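Local coordinates for protein hypothetical aldose 1-epimerase (Klebsiella pneumoniae subsp. pneumoniae MGH 78578, PDB 3TY1) that is of uncertain function but probably binds carbohydrate, having the beta-supersandwich architecture of the galactose mutarotase clan, at residues Y206-S212 against A343-Y349; N270-A275 against S287-R293; P296-L300 against T319-Y323. All coordinates share one frame; numbering follows the deposited sequence.

Interaction 1. Residues Y206-S212 against A343-Y349; sequences YQIIYHS and AQFDLTY. With SO4 (sulfate ion), chain L.
Strands 206-212 and 343-349 run nearly parallel, 14° apart, but their axes come no closer than 10.6 Å, so they meet through side chains alone, as strands of the two facing sheets of a beta-supersandwich. At the centre, L347 lays CD1 over the middle of the Y210 ring, a CH-pi contact of 4.0 Å from CD1 to the ring centroid and only 8° off the normal, while its other methyl, CD2, rests against Y210 CB. The Y210 side chain crosses that of F345 at about a right angle and brings OH to 3.2 Å from F345 CB; the two rings are oblique, with planes at 40°. The hydroxyl itself is taken up by hydrogen bonds to D194 and Y119. F345 is met again further along its ring: I208 CG2 touches CE1 at 3.6 Å, and Y206 CE2 arrives at the ring edge, in its plane, 3.9 Å from CZ. With CG1 anti to the backbone N, I208 holds CG2 between that nitrogen and the carbonyl carbon, on the side of F345. A343 CB packs against the end of Y206. The single polar link is a 2.7 Å hydrogen bond between S212 OG and Y349 OH, with the serine at the edge of the tyrosine ring. H211 points away, and its NE2 donates to O3 of a sulfate that H136 also binds. The buried layer is flanked by strand 189-198, through L196 and L192, and by strand 285-291, whose I288 reaches S212, L347 and Y349; Y119 and M114 of strand 114-119 adjoin it.

Interaction 2. Residues N270-A275 against S287-R293; sequences NHQTLA and SIQFDTR
Q272 links two polar side chains of the opposite segment. Its NE2 donates to D291 OD2 at 2.9 Å, arriving from above the carboxylate plane, and also to the backbone O of N270, both acceptors lying near the plane of the amide. Its OE1 accepts from Q289 NE2 at 3.1 Å, with the two amides turned 69° from each other; a bend at chi2 (-51°) brings the Q272 amide back across the strand pair. D291 accepts four hydrogen bonds in all, and would be expected to keep its charge: besides Q272, R293 approaches side-on, NE to OD1 and NH2 to OD2 (2.8 Å), each on a syn lone pair, while the backbone N of R293 takes the anti lone pair of OD1 and closes an Asx turn. The guanidinium lies nearly flat against the H271 ring, and R293 CD sits over a face of that ring, 3.7 Å from its centroid. The backbone O of H271 receives T292 N. T292 OG1 also donates to H271 O, at 3.3 Å and from above the carbonyl plane. T273 with F290 and A275 with I288 are antiparallel hydrogen-bonded pairs, each giving N-H to O in both directions. T273 presses CG2 onto a face of the F290 ring, 3.4 Å from the centroid, while its OG1 bonds to L266 O. The arrangement is an antiparallel beta-hairpin, strands 272-278 and 285-291, with T273, A275, I288 and F290 facing the supersandwich core and Q272, L274, Q289 and D291 on the other face.

Interaction 3. Residues P296-L300 against T319-Y323; sequences PVLTL and TSYAY
V297 meets the Y321 ring in the close-packed half of this contact. Its CG2 stands over one face, 4.2 Å from the centroid and displaced toward the rim. V297 CB also touches CZ of the ring, and CG1 comes within 3.5 Å of Y321 OH. With CG1 anti to the carbonyl carbon (chi1 -62°), one methyl is directed to the hydroxyl end of the ring and the other to the loop backbone, where CG2 lies 3.5 Å from S320 O. The edge of the same ring is lined by oxygens: L298 O lies in its plane 3.4 Å from CE1, and T299 OG1 is beside CD1. The tyrosine hydroxyl is anchored to I263 O, which ties this end of the ring to strand 259-265. P296 adds a lighter touch, CD on T319 CA.

Toward T299 the two segments draw apart and water takes over. T299 OG1 bonds to two water molecules, one of which donates to S320 O while the other accepts from A322 N at 2.9 Å, so the hydroxyl and the loop backbone are joined through solvent rather than directly. These waters lie among buried residues. E328, from the helix that follows, binds both S320 OG and Y321 N. The contact is that of a loop folding back, after an antiparallel hairpin of strands 297-304 and 311-318, along the start of the first strand, with an aromatic side chain packed on the strand and two waters linking T299 to the loop backbone.

Interaction 1 lies closest to the centre of the chain and joins facing sheets through aromatic and aliphatic side chains, whereas interaction 2 pairs neighbouring strands by backbone bonds and has a polar, partly exposed end. Interaction 3, as buried as interaction 1, sets a loop against a strand of the sheet that holds 206-212 and uses water for part of its linkage. Strand 343-349 of interaction 1 is the sheet neighbour of 287-291 in interaction 2: T348 O and Q289 N lie 2.8 Å apart, a probable hydrogen bond, and I288 packs on S212 and Y349. I208 O and T319 N form another probable bond. F290 and A275 touch L298, so interactions 2 and 3 also meet across the interior.

Interaction 1. Residues Y206-S212 against A343-Y349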
loop_
_atom_site.group_PDB
_atom_site.type_symbol
_atom_site.label_atom_id
_atom_site.label_comp_id
_atom_site.label_asym_id
_atom_site.label_seq_id
_atom_site.Cartn_x
_atom_site.Cartn_y
_atom_site.Cartn_z
ATOM N N TYR A 206 -1.908 20.633 -14.950
ATOM C CA TYR A 206 -1.650 19.279 -15.401
ATOM C C TYR A 206 -0.346 19.275 -16.161
ATOM O O TYR A 206 0.097 20.318 -16.643
ATOM C CB TYR A 206 -2.797 18.715 -16.239
ATOM C CG TYR A 206 -2.912 19.253 -17.664
ATOM C CD1 TYR A 206 -3.645 20.414 -17.951
ATOM C CD2 TYR A 206 -2.293 18.595 -18.710
ATOM C CE1 TYR A 206 -3.752 20.881 -19.267
ATOM C CE2 TYR A 206 -2.388 19.046 -20.004
ATOM C CZ TYR A 206 -3.109 20.172 -20.286
ATOM O OH TYR A 206 -3.144 20.555 -21.594
ATOM N N GLN A 207 0.279 18.105 -16.181
ATOM C CA GLN A 207 1.463 17.813 -16.966
ATOM C C GLN A 207 1.374 16.384 -17.486
ATOM O O GLN A 207 0.839 15.519 -16.796
ATOM C CB GLN A 207 2.729 17.894 -16.133
ATOM C CG GLN A 207 3.003 19.196 -15.422
ATOM C CD GLN A 207 4.195 19.056 -14.524
ATOM O OE1 GLN A 207 4.060 18.598 -13.378
ATOM N NE2 GLN A 207 5.390 19.409 -15.040
ATOM N N ILE A 208 1.940 16.118 -18.660
ATOM C CA ILE A 208 1.985 14.723 -19.172
ATOM C C ILE A 208 3.191 14.491 -20.058
ATOM O O ILE A 208 3.517 15.328 -20.864
ATOM C CB ILE A 208 0.669 14.345 -19.921
ATOM C CG1 ILE A 208 0.659 12.897 -20.465
ATOM C CG2 ILE A 208 0.353 15.366 -21.049
ATOM C CD1 ILE A 208 0.768 11.796 -19.379
ATOM N N ILE A 209 3.829 13.321 -19.909
ATOM C CA ILE A 209 4.864 12.863 -20.806
ATOM C C ILE A 209 4.412 11.456 -21.231
ATOM O O ILE A 209 4.102 10.616 -20.353
ATOM C CB ILE A 209 6.265 12.798 -20.098
ATOM C CG1 ILE A 209 6.710 14.174 -19.616
ATOM C CG2 ILE A 209 7.290 12.149 -21.023
ATOM C CD1 ILE A 209 8.044 14.204 -18.881
ATOM N N TYR A 210 4.340 11.209 -22.549
ATOM C CA TYR A 210 4.074 9.887 -23.115
ATOM C C TYR A 210 5.433 9.190 -23.251
ATOM O O TYR A 210 6.129 9.304 -24.272
ATOM C CB TYR A 210 3.322 10.028 -24.435
ATOM C CG TYR A 210 1.857 10.311 -24.188
ATOM C CD1 TYR A 210 1.404 11.577 -23.899
ATOM C CD2 TYR A 210 0.933 9.267 -24.168
ATOM C CE1 TYR A 210 0.052 11.802 -23.612
ATOM C CE2 TYR A 210 -0.355 9.485 -23.943
ATOM C CZ TYR A 210 -0.814 10.752 -23.654
ATOM O OH TYR A 210 -2.143 10.919 -23.371
ATOM N N HIS A 211 5.818 8.492 -22.192
ATOM C CA HIS A 211 7.156 7.974 -22.010
ATOM C C HIS A 211 7.251 6.654 -22.769
ATOM O O HIS A 211 6.850 5.600 -22.267
ATOM C CB HIS A 211 7.377 7.828 -20.488
ATOM C CG HIS A 211 8.796 7.722 -20.055
ATOM N ND1 HIS A 211 9.657 6.769 -20.551
ATOM C CD2 HIS A 211 9.475 8.370 -19.073
ATOM C CE1 HIS A 211 10.807 6.838 -19.901
ATOM N NE2 HIS A 211 10.731 7.813 -19.009
ATOM N N SER A 212 7.763 6.724 -23.992
ATOM C CA SER A 212 7.707 5.594 -24.938
ATOM C C SER A 212 9.090 4.982 -25.090
ATOM O O SER A 212 10.045 5.683 -25.467
ATOM C CB SER A 212 7.099 6.082 -26.251
ATOM O OG SER A 212 5.885 6.841 -26.017
ATOM N N ALA A 343 -8.552 18.186 -22.550
ATOM C CA ALA A 343 -7.349 18.265 -23.351
ATOM C C ALA A 343 -7.227 16.911 -24.047
ATOM O O ALA A 343 -7.337 15.867 -23.375
ATOM C CB ALA A 343 -6.163 18.486 -22.465
ATOM N N GLN A 344 -6.971 16.925 -25.356
ATOM C CA GLN A 344 -6.815 15.708 -26.153
ATOM C C GLN A 344 -5.360 15.397 -26.416
ATOM O O GLN A 344 -4.529 16.292 -26.494
ATOM C CB GLN A 344 -7.565 15.840 -27.500
ATOM C CG GLN A 344 -9.087 16.011 -27.383
ATOM C CD GLN A 344 -9.537 17.420 -26.974
ATOM O OE1 GLN A 344 -8.808 18.401 -27.175
ATOM N NE2 GLN A 344 -10.741 17.520 -26.381
ATOM N N PHE A 345 -5.059 14.102 -26.550
ATOM C CA PHE A 345 -3.722 13.597 -26.856
ATOM C C PHE A 345 -3.878 12.502 -27.926
ATOM O O PHE A 345 -4.369 11.405 -27.646
ATOM C CB PHE A 345 -3.035 13.108 -25.564
ATOM C CG PHE A 345 -2.987 14.187 -24.502
ATOM C CD1 PHE A 345 -2.033 15.187 -24.554
ATOM C CD2 PHE A 345 -3.953 14.240 -23.503
ATOM C CE1 PHE A 345 -2.027 16.231 -23.618
ATOM C CE2 PHE A 345 -3.947 15.270 -22.544
ATOM C CZ PHE A 345 -2.983 16.265 -22.612
ATOM N N ASP A 346 -3.482 12.841 -29.154
ATOM C CA ASP A 346 -3.598 11.980 -30.337
ATOM C C ASP A 346 -2.176 11.607 -30.785
ATOM O O ASP A 346 -1.374 12.499 -31.114
ATOM C CB ASP A 346 -4.326 12.736 -31.446
ATOM C CG ASP A 346 -5.677 13.224 -31.017
ATOM O OD1 ASP A 346 -6.489 12.397 -30.523
ATOM O OD2 ASP A 346 -5.921 14.460 -31.155
ATOM N N LEU A 347 -1.854 10.315 -30.713
ATOM C CA LEU A 347 -0.544 9.800 -31.105
ATOM C C LEU A 347 -0.704 8.571 -31.972
ATOM O O LEU A 347 -1.611 7.770 -31.746
ATOM C CB LEU A 347 0.337 9.461 -29.887
ATOM C CG LEU A 347 0.707 10.568 -28.896
ATOM C CD1 LEU A 347 -0.377 10.689 -27.836
ATOM C CD2 LEU A 347 2.070 10.245 -28.259
ATOM N N THR A 348 0.161 8.424 -32.965
ATOM C CA THR A 348 0.196 7.196 -33.777
ATOM C C THR A 348 1.587 6.589 -33.679
ATOM O O THR A 348 2.589 7.263 -33.937
ATOM C CB THR A 348 -0.165 7.485 -35.249
ATOM O OG1 THR A 348 -1.443 8.126 -35.281
ATOM C CG2 THR A 348 -0.244 6.208 -36.025
ATOM N N TYR A 349 1.628 5.328 -33.304
ATOM C CA TYR A 349 2.840 4.518 -33.171
ATOM C C TYR A 349 2.873 3.497 -34.298
ATOM O O TYR A 349 1.875 2.777 -34.539
ATOM C CB TYR A 349 2.806 3.765 -31.843
ATOM C CG TYR A 349 2.947 4.605 -30.617
ATOM C CD1 TYR A 349 1.889 5.412 -30.146
ATOM C CD2 TYR A 349 4.143 4.623 -29.913
ATOM C CE1 TYR A 349 2.041 6.211 -28.997
ATOM C CE2 TYR A 349 4.307 5.410 -28.755
ATOM C CZ TYR A 349 3.246 6.205 -28.316
ATOM O OH TYR A 349 3.421 6.964 -27.179
HETATM S S SO4 L . 13.313 8.240 -16.371
HETATM O O1 SO4 L . 13.510 6.788 -16.435
HETATM O O2 SO4 L . 14.179 8.922 -17.358
HETATM O O3 SO4 L . 11.915 8.589 -16.639
HETATM O O4 SO4 L . 13.649 8.685 -15.017
#

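Interaction 2. Residues N270-A275 against S287-R293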
loop_
_atom_site.group_PDB
_atom_site.type_symbol
_atom_site.label_atom_id
_atom_site.label_comp_id
_atom_site.label_asym_id
_atom_site.label_seq_id
_atom_site.Cartn_x
_atom_site.Cartn_y
_atom_site.Cartn_z
ATOM N N ASN A 270 -0.156 21.180 -40.263
ATOM C CA ASN A 270 -1.270 20.682 -39.460
ATOM C C ASN A 270 -0.818 20.366 -38.020
ATOM O O ASN A 270 -1.536 19.701 -37.287
ATOM C CB ASN A 270 -1.857 19.439 -40.128
ATOM C CG ASN A 270 -2.281 19.708 -41.557
ATOM O OD1 ASN A 270 -1.933 18.952 -42.458
ATOM N ND2 ASN A 270 -2.978 20.815 -41.779
ATOM N N HIS A 271 0.360 20.872 -37.642
ATOM C CA HIS A 271 0.928 20.789 -36.282
ATOM C C HIS A 271 1.315 19.379 -35.897
ATOM O O HIS A 271 1.448 19.080 -34.728
ATOM C CB HIS A 271 -0.020 21.372 -35.230
ATOM C CG HIS A 271 -0.513 22.739 -35.560
ATOM N ND1 HIS A 271 0.183 23.877 -35.227
ATOM C CD2 HIS A 271 -1.634 23.148 -36.201
ATOM C CE1 HIS A 271 -0.485 24.935 -35.658
ATOM N NE2 HIS A 271 -1.587 24.518 -36.259
ATOM N N GLN A 272 1.504 18.519 -36.884
ATOM C CA GLN A 272 1.878 17.155 -36.644
ATOM C C GLN A 272 3.386 17.069 -36.809
ATOM O O GLN A 272 3.966 17.715 -37.712
ATOM C CB GLN A 272 1.202 16.211 -37.638
ATOM C CG GLN A 272 -0.331 16.240 -37.648
ATOM C CD GLN A 272 -0.924 16.076 -36.271
ATOM O OE1 GLN A 272 -0.782 15.020 -35.644
ATOM N NE2 GLN A 272 -1.586 17.133 -35.783
ATOM N N THR A 273 4.021 16.281 -35.941
ATOM C CA THR A 273 5.431 15.986 -36.067
ATOM C C THR A 273 5.638 14.469 -35.962
ATOM O O THR A 273 4.693 13.737 -35.680
ATOM C CB THR A 273 6.261 16.754 -35.037
ATOM O OG1 THR A 273 7.641 16.697 -35.415
ATOM C CG2 THR A 273 6.064 16.183 -33.642
ATOM N N LEU A 274 6.869 14.021 -36.206
ATOM C CA LEU A 274 7.181 12.596 -36.301
ATOM C C LEU A 274 8.577 12.394 -35.766
ATOM O O LEU A 274 9.495 13.112 -36.167
ATOM C CB LEU A 274 7.081 12.140 -37.771
ATOM C CG LEU A 274 7.103 10.690 -38.199
ATOM C CD1 LEU A 274 5.956 9.926 -37.555
ATOM C CD2 LEU A 274 7.039 10.562 -39.724
ATOM N N ALA A 275 8.728 11.440 -34.860
ATOM C CA ALA A 275 10.021 11.051 -34.315
ATOM C C ALA A 275 10.152 9.539 -34.401
ATOM O O ALA A 275 9.136 8.795 -34.329
ATOM C CB ALA A 275 10.137 11.523 -32.872
ATOM N N SER A 287 8.105 4.579 -35.061
ATOM C CA SER A 287 7.849 6.020 -35.195
ATOM C C SER A 287 6.657 6.406 -34.350
ATOM O O SER A 287 5.741 5.581 -34.122
ATOM C CB SER A 287 7.577 6.392 -36.658
ATOM O OG SER A 287 6.398 5.812 -37.137
ATOM N N ILE A 288 6.706 7.629 -33.859
ATOM C CA ILE A 288 5.640 8.207 -33.078
ATOM C C ILE A 288 5.262 9.508 -33.726
ATOM O O ILE A 288 6.114 10.404 -33.908
ATOM C CB ILE A 288 6.041 8.488 -31.580
ATOM C CG1 ILE A 288 6.641 7.262 -30.918
ATOM C CG2 ILE A 288 4.852 8.942 -30.736
ATOM C CD1 ILE A 288 7.191 7.535 -29.489
ATOM N N GLN A 289 3.999 9.624 -34.085
ATOM C CA GLN A 289 3.433 10.877 -34.544
ATOM C C GLN A 289 2.710 11.524 -33.399
ATOM O O GLN A 289 1.949 10.868 -32.712
ATOM C CB GLN A 289 2.445 10.670 -35.692
ATOM C CG GLN A 289 1.678 11.944 -36.150
ATOM C CD GLN A 289 0.629 11.654 -37.234
ATOM O OE1 GLN A 289 0.621 10.580 -37.829
ATOM N NE2 GLN A 289 -0.278 12.590 -37.438
ATOM N N PHE A 290 2.902 12.828 -33.225
ATOM C CA PHE A 290 2.183 13.580 -32.193
ATOM C C PHE A 290 1.914 14.990 -32.662
ATOM O O PHE A 290 2.470 15.435 -33.666
ATOM C CB PHE A 290 2.873 13.522 -30.806
ATOM C CG PHE A 290 4.231 14.149 -30.737
ATOM C CD1 PHE A 290 5.347 13.446 -31.139
ATOM C CD2 PHE A 290 4.395 15.451 -30.256
ATOM C CE1 PHE A 290 6.622 14.024 -31.097
ATOM C CE2 PHE A 290 5.669 16.021 -30.172
ATOM C CZ PHE A 290 6.778 15.297 -30.583
ATOM N N ASP A 291 0.997 15.640 -31.966
ATOM C CA ASP A 291 0.493 16.968 -32.268
ATOM C C ASP A 291 1.182 17.974 -31.337
ATOM O O ASP A 291 0.972 17.935 -30.105
ATOM C CB ASP A 291 -1.025 16.951 -32.038
ATOM C CG ASP A 291 -1.733 18.211 -32.523
ATOM O OD1 ASP A 291 -1.340 19.354 -32.154
ATOM O OD2 ASP A 291 -2.698 18.063 -33.307
ATOM N N THR A 292 1.960 18.903 -31.910
ATOM C CA THR A 292 2.722 19.860 -31.098
ATOM C C THR A 292 1.885 20.948 -30.384
ATOM O O THR A 292 2.414 21.674 -29.554
ATOM C CB THR A 292 3.867 20.524 -31.891
ATOM O OG1 THR A 292 3.313 21.180 -33.017
ATOM C CG2 THR A 292 4.903 19.472 -32.364
ATOM N N ARG A 293 0.594 21.042 -30.675
ATOM C CA ARG A 293 -0.312 21.873 -29.860
ATOM C C ARG A 293 -0.696 21.209 -28.548
ATOM O O ARG A 293 -1.023 21.882 -27.584
ATOM C CB ARG A 293 -1.599 22.169 -30.609
ATOM C CG ARG A 293 -1.396 23.002 -31.853
ATOM C CD ARG A 293 -2.651 23.012 -32.697
ATOM N NE ARG A 293 -2.978 21.670 -33.167
ATOM C CZ ARG A 293 -4.058 21.371 -33.897
ATOM N NH1 ARG A 293 -4.916 22.314 -34.277
ATOM N NH2 ARG A 293 -4.269 20.123 -34.273
#

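Interaction 3. Residues P296-L300 against T319-Y323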
loop_
_atom_site.group_PDB
_atom_site.type_symbol
_atom_site.label_atom_id
_atom_site.label_comp_id
_atom_site.label_asym_id
_atom_site.label_seq_id
_atom_site.Cartn_x
_atom_site.Cartn_y
_atom_site.Cartn_z
ATOM N N PRO A 296 3.869 19.975 -26.824
ATOM C CA PRO A 296 4.826 20.862 -27.507
ATOM C C PRO A 296 6.299 20.558 -27.437
ATOM O O PRO A 296 7.045 21.101 -28.266
ATOM C CB PRO A 296 4.524 22.256 -26.902
ATOM C CG PRO A 296 3.361 22.080 -26.030
ATOM C CD PRO A 296 3.280 20.649 -25.664
ATOM N N VAL A 297 6.735 19.729 -26.483
ATOM C CA VAL A 297 8.143 19.432 -26.272
ATOM C C VAL A 297 8.424 17.956 -26.399
ATOM O O VAL A 297 7.497 17.148 -26.426
ATOM C CB VAL A 297 8.674 19.990 -24.922
ATOM C CG1 VAL A 297 8.545 21.552 -24.949
ATOM C CG2 VAL A 297 7.989 19.360 -23.713
ATOM N N LEU A 298 9.705 17.638 -26.542
ATOM C CA LEU A 298 10.153 16.260 -26.727
ATOM C C LEU A 298 11.406 15.986 -25.907
ATOM O O LEU A 298 12.331 16.788 -25.893
ATOM C CB LEU A 298 10.412 16.006 -28.212
ATOM C CG LEU A 298 10.858 14.612 -28.672
ATOM C CD1 LEU A 298 9.774 13.617 -28.391
ATOM C CD2 LEU A 298 11.120 14.673 -30.190
ATOM N N THR A 299 11.425 14.849 -25.228
ATOM C CA THR A 299 12.597 14.398 -24.472
ATOM C C THR A 299 13.119 13.129 -25.106
ATOM O O THR A 299 12.331 12.227 -25.463
ATOM C CB THR A 299 12.226 14.126 -22.984
ATOM O OG1 THR A 299 11.773 15.336 -22.380
ATOM C CG2 THR A 299 13.423 13.546 -22.179
ATOM N N LEU A 300 14.438 13.066 -25.247
ATOM C CA LEU A 300 15.140 11.905 -25.772
ATOM C C LEU A 300 15.939 11.344 -24.594
ATOM O O LEU A 300 16.811 12.020 -24.057
ATOM C CB LEU A 300 16.084 12.352 -26.896
ATOM C CG LEU A 300 17.006 11.286 -27.516
ATOM C CD1 LEU A 300 16.220 10.094 -28.118
ATOM C CD2 LEU A 300 17.948 11.905 -28.549
ATOM N N THR A 319 4.048 17.697 -22.479
ATOM C CA THR A 319 3.797 19.107 -22.179
ATOM C C THR A 319 4.995 19.688 -21.406
ATOM O O THR A 319 5.224 20.902 -21.396
ATOM C CB THR A 319 2.496 19.334 -21.363
ATOM O OG1 THR A 319 2.595 18.648 -20.118
ATOM C CG2 THR A 319 1.258 18.866 -22.125
ATOM N N SER A 320 5.756 18.803 -20.770
ATOM C CA SER A 320 6.905 19.155 -19.939
ATOM C C SER A 320 8.124 18.316 -20.280
ATOM O O SER A 320 8.042 17.231 -20.899
ATOM C CB SER A 320 6.578 18.947 -18.439
ATOM O OG SER A 320 6.112 20.111 -17.803
ATOM N N TYR A 321 9.270 18.859 -19.882
ATOM C CA TYR A 321 10.507 18.110 -19.813
ATOM C C TYR A 321 10.489 17.402 -18.460
ATOM O O TYR A 321 9.594 17.614 -17.639
ATOM C CB TYR A 321 11.745 19.016 -19.974
ATOM C CG TYR A 321 11.828 19.648 -21.339
ATOM C CD1 TYR A 321 11.938 18.860 -22.502
ATOM C CD2 TYR A 321 11.804 21.027 -21.493
ATOM C CE1 TYR A 321 12.041 19.476 -23.783
ATOM C CE2 TYR A 321 11.882 21.624 -22.746
ATOM C CZ TYR A 321 11.997 20.853 -23.890
ATOM O OH TYR A 321 12.069 21.469 -25.139
ATOM N N ALA A 322 11.484 16.546 -18.242
ATOM C CA ALA A 322 11.512 15.684 -17.075
ATOM C C ALA A 322 12.068 16.306 -15.794
ATOM O O ALA A 322 12.249 15.594 -14.780
ATOM C CB ALA A 322 12.275 14.358 -17.429
ATOM N N TYR A 323 12.360 17.606 -15.820
ATOM C CA TYR A 323 12.725 18.314 -14.596
ATOM C C TYR A 323 11.571 18.257 -13.602
ATOM O O TYR A 323 10.454 17.996 -13.999
ATOM C CB TYR A 323 13.081 19.778 -14.855
ATOM C CG TYR A 323 14.259 19.982 -15.766
ATOM C CD1 TYR A 323 15.540 19.687 -15.342
ATOM C CD2 TYR A 323 14.088 20.471 -17.070
ATOM C CE1 TYR A 323 16.635 19.876 -16.185
ATOM C CE2 TYR A 323 15.173 20.661 -17.921
ATOM C CZ TYR A 323 16.441 20.353 -17.468
ATOM O OH TYR A 323 17.529 20.514 -18.279
HETATM O O HOH W 1 13.448 15.963 -20.224
HETATM O O HOH W 2 9.206 15.567 -22.976
#